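PDB 7LR8: uncharacterized protein ScGH5_18 from Streptomyces cattleya, which probably hydrolyses the Manβ1-4GlcNAc disaccharide of N-glycan cores, as a family 5 glycoside hydrolase. Local coordinates for residues R54-W59 against N92-Q97. The protein carries 1 engineered substitution. Residues are numbered along the deposited sequence; the frame is centred on the assembly and turned at random.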
ATOM      1  N   ARG B  54      23.295  -2.116  -4.961  1.00 16.60           N
ATOM      2  CA  ARG B  54      22.046  -2.866  -4.997  1.00 16.88           C
ATOM      3  C   ARG B  54      20.927  -1.859  -4.800  1.00 16.83           C
ATOM      4  O   ARG B  54      20.985  -1.065  -3.856  1.00 17.41           O
ATOM      5  CB  ARG B  54      22.037  -3.934  -3.895  1.00 16.37           C
ATOM      6  CG  ARG B  54      20.681  -4.565  -3.580  1.00 20.87           C
ATOM      7  CD  ARG B  54      20.907  -5.958  -2.976  1.00 18.82           C
ATOM      8  NE  ARG B  54      19.668  -6.618  -2.556  1.00 17.18           N
ATOM      9  CZ  ARG B  54      19.270  -6.776  -1.290  1.00 18.03           C
ATOM     10  NH1 ARG B  54      20.015  -6.332  -0.277  1.00 19.04           N
ATOM     11  NH2 ARG B  54      18.141  -7.417  -1.034  1.00 18.04           N
ATOM     12  N   VAL B  55      19.949  -1.839  -5.722  1.00 19.13           N
ATOM     13  CA  VAL B  55      18.950  -0.776  -5.755  1.00 17.85           C
ATOM     14  C   VAL B  55      17.531  -1.347  -5.710  1.00 16.45           C
ATOM     15  O   VAL B  55      17.269  -2.486  -6.108  1.00 18.33           O
ATOM     16  CB  VAL B  55      19.115   0.145  -6.984  1.00 23.77           C
ATOM     17  CG1 VAL B  55      20.548   0.670  -7.066  1.00 20.21           C
ATOM     18  CG2 VAL B  55      18.745  -0.574  -8.258  1.00 20.22           C
ATOM     19  N   PHE B  56      16.607  -0.515  -5.244  1.00 15.69           N
ATOM     20  CA  PHE B  56      15.279  -0.975  -4.833  1.00 16.54           C
ATOM     21  C   PHE B  56      14.133  -0.169  -5.424  1.00 16.78           C
ATOM     22  O   PHE B  56      13.781   0.902  -4.891  1.00 17.07           O
ATOM     23  CB  PHE B  56      15.180  -0.966  -3.314  1.00 13.22           C
ATOM     24  CG  PHE B  56      16.215  -1.810  -2.648  1.00 16.53           C
ATOM     25  CD1 PHE B  56      16.018  -3.179  -2.502  1.00 17.33           C
ATOM     26  CD2 PHE B  56      17.382  -1.239  -2.155  1.00 15.85           C
ATOM     27  CE1 PHE B  56      16.973  -3.961  -1.878  1.00 16.37           C
ATOM     28  CE2 PHE B  56      18.345  -2.032  -1.542  1.00 19.07           C
ATOM     29  CZ  PHE B  56      18.125  -3.399  -1.410  1.00 16.81           C
ATOM     30  N   PRO B  57      13.492  -0.681  -6.474  1.00 15.58           N
ATOM     31  CA  PRO B  57      12.150  -0.210  -6.829  1.00 14.87           C
ATOM     32  C   PRO B  57      11.192  -0.432  -5.672  1.00 14.89           C
ATOM     33  O   PRO B  57      11.382  -1.332  -4.849  1.00 17.62           O
ATOM     34  CB  PRO B  57      11.758  -1.094  -8.022  1.00 15.45           C
ATOM     35  CG  PRO B  57      13.015  -1.666  -8.549  1.00 19.69           C
ATOM     36  CD  PRO B  57      14.030  -1.674  -7.417  1.00 15.35           C
ATOM     37  N   LEU B  58      10.149   0.394  -5.617  1.00 16.99           N
ATOM     38  CA  LEU B  58       8.992   0.136  -4.763  1.00 15.35           C
ATOM     39  C   LEU B  58       7.922  -0.489  -5.654  1.00 14.73           C
ATOM     40  O   LEU B  58       7.399   0.169  -6.559  1.00 18.46           O
ATOM     41  CB  LEU B  58       8.478   1.410  -4.106  1.00 17.38           C
ATOM     42  CG  LEU B  58       9.293   1.948  -2.929  1.00 19.46           C
ATOM     43  CD1 LEU B  58       8.590   3.141  -2.296  1.00 21.82           C
ATOM     44  CD2 LEU B  58       9.536   0.859  -1.896  1.00 25.80           C
ATOM     45  N   TRP B  59       7.626  -1.769  -5.413  1.00 16.05           N
ATOM     46  CA  TRP B  59       6.728  -2.527  -6.288  1.00 18.96           C
ATOM     47  C   TRP B  59       5.375  -1.853  -6.504  1.00 20.67           C
ATOM     48  O   TRP B  59       4.983  -1.686  -7.673  1.00 17.39           O
ATOM     49  CB  TRP B  59       6.598  -3.946  -5.719  1.00 19.27           C
ATOM     50  CG  TRP B  59       5.716  -4.891  -6.521  1.00 17.24           C
ATOM     51  CD1 TRP B  59       5.477  -4.864  -7.880  1.00 17.04           C
ATOM     52  CD2 TRP B  59       4.997  -6.022  -6.012  1.00 15.39           C
ATOM     53  NE1 TRP B  59       4.631  -5.899  -8.227  1.00 18.37           N
ATOM     54  CE2 TRP B  59       4.311  -6.613  -7.100  1.00 14.27           C
ATOM     55  CE3 TRP B  59       4.834  -6.573  -4.735  1.00 17.69           C
ATOM     56  CZ2 TRP B  59       3.511  -7.743  -6.952  1.00 16.62           C
ATOM     57  CZ3 TRP B  59       4.042  -7.700  -4.590  1.00 15.73           C
ATOM     58  CH2 TRP B  59       3.378  -8.265  -5.691  1.00 15.70           C
ATOM     59  N   ASN B  92      22.752  -4.201  -9.337  1.00 18.08           N
ATOM     60  CA  ASN B  92      21.804  -5.287  -9.126  1.00 17.32           C
ATOM     61  C   ASN B  92      20.462  -4.679  -8.736  1.00 18.65           C
ATOM     62  O   ASN B  92      20.410  -3.809  -7.867  1.00 19.99           O
ATOM     63  CB  ASN B  92      22.289  -6.245  -8.035  1.00 16.97           C
ATOM     64  CG  ASN B  92      21.157  -7.056  -7.425  1.00 22.66           C
ATOM     65  OD1 ASN B  92      20.405  -6.562  -6.579  1.00 23.19           O
ATOM     66  ND2 ASN B  92      21.018  -8.300  -7.866  1.00 17.13           N
ATOM     67  N   VAL B  93      19.385  -5.129  -9.378  1.00 15.23           N
ATOM     68  CA  VAL B  93      18.051  -4.599  -9.099  1.00 15.99           C
ATOM     69  C   VAL B  93      17.252  -5.658  -8.351  1.00 17.92           C
ATOM     70  O   VAL B  93      17.046  -6.762  -8.866  1.00 17.63           O
ATOM     71  CB  VAL B  93      17.320  -4.190 -10.390  1.00 18.50           C
ATOM     72  CG1 VAL B  93      15.912  -3.687 -10.048  1.00 16.64           C
ATOM     73  CG2 VAL B  93      18.102  -3.119 -11.144  1.00 18.35           C
ATOM     74  N   ASP B  94      16.762  -5.307  -7.161  1.00 17.30           N
ATOM     75  CA  ASP B  94      15.784  -6.135  -6.459  1.00 17.13           C
ATOM     76  C   ASP B  94      14.385  -5.788  -6.954  1.00 15.58           C
ATOM     77  O   ASP B  94      14.000  -4.618  -6.968  1.00 18.57           O
ATOM     78  CB  ASP B  94      15.858  -5.909  -4.948  1.00 22.65           C
ATOM     79  CG  ASP B  94      16.960  -6.707  -4.285  1.00 21.12           C
ATOM     80  OD1 ASP B  94      18.129  -6.595  -4.708  1.00 20.70           O
ATOM     81  OD2 ASP B  94      16.668  -7.433  -3.310  1.00 21.48           O
ATOM     82  N   GLY B  95      13.612  -6.802  -7.327  1.00 15.97           N
ATOM     83  CA  GLY B  95      12.311  -6.501  -7.889  1.00 15.64           C
ATOM     84  C   GLY B  95      11.170  -6.298  -6.907  1.00 16.02           C
ATOM     85  O   GLY B  95      10.580  -5.215  -6.840  1.00 18.72           O
ATOM     86  N   LEU B  96      10.836  -7.333  -6.136  1.00 16.05           N
ATOM     87  CA  LEU B  96       9.581  -7.352  -5.379  1.00 14.24           C
ATOM     88  C   LEU B  96       9.777  -6.836  -3.949  1.00 18.73           C
ATOM     89  O   LEU B  96       9.926  -7.605  -2.997  1.00 19.07           O
ATOM     90  CB  LEU B  96       9.012  -8.765  -5.381  1.00 16.78           C
ATOM     91  CG  LEU B  96       8.584  -9.252  -6.778  1.00 15.94           C
ATOM     92  CD1 LEU B  96       8.252 -10.730  -6.741  1.00 18.16           C
ATOM     93  CD2 LEU B  96       7.378  -8.457  -7.262  1.00 18.09           C
ATOM     94  N   GLN B  97       9.744  -5.499  -3.799  1.00 18.60           N
ATOM     95  CA  GLN B  97       9.632  -4.835  -2.491  1.00 16.75           C
ATOM     96  C   GLN B  97       8.235  -4.229  -2.423  1.00 14.58           C
ATOM     97  O   GLN B  97       7.998  -3.146  -2.961  1.00 17.70           O
ATOM     98  CB  GLN B  97      10.687  -3.748  -2.286  1.00 20.00           C
ATOM     99  CG  GLN B  97      12.098  -4.266  -2.097  1.00 19.47           C
ATOM    100  CD  GLN B  97      12.656  -4.771  -3.416  1.00 20.13           C
ATOM    101  OE1 GLN B  97      13.009  -5.937  -3.542  1.00 19.59           O
ATOM    102  NE2 GLN B  97      12.699  -3.894  -4.413  1.00 17.88           N
TER
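R54 and D94 form a side-on salt bridge at the C-terminal ends of adjacent parallel strands. NE of R54 lies 2.6 Å from OD1 of D94 and NH2 of R54 lies 2.7 Å from OD2 of D94, so each carboxylate oxygen takes one N-H from R54. Both donors come from above the carboxylate plane, which is turned 56° from the guanidinium. The R54 chain leaves with CG anti to the backbone N (chi1 166°) and stays extended to NE, which carries the guanidinium edge to D94. F56 places CZ over one guanidinium face, and its ring flanks the D94 carboxylate. E268 and N19 hold NH1, while N152 takes a second bond from NH2. Replacing R54 with a methionine would probably leave the D94 and E268 carboxylates without their shared positive partner.

Among the backbone bonds, V55 N donates to N92 O and D94 N to V55 O. Past the strands, NE2 of Q97 donates a hydrogen bond across to P57 O, 2.9 Å, on a lone pair, and another within its own segment to D94 O, 3.0 Å, from above that carbonyl's plane. W59 N, in the first turn of helix 59-62, donates to Q97 O at 2.8 Å.

Apolar contacts line the opposite sheet face, where CG2 of V55 meets CG2 of V93, whose CG1 touches the P57 ring. Further on, L96 sets CD2 over the W59 indole, 3.7 Å from the five-membered ring's centroid, a CH-pi contact; W59 NE1 bonds to Q63.

Here in the (beta/alpha)8 barrel, R54 lies close to the bound mannose; the buried charge network probably fixes its guanidinium and orients the pocket residues E268 and N152.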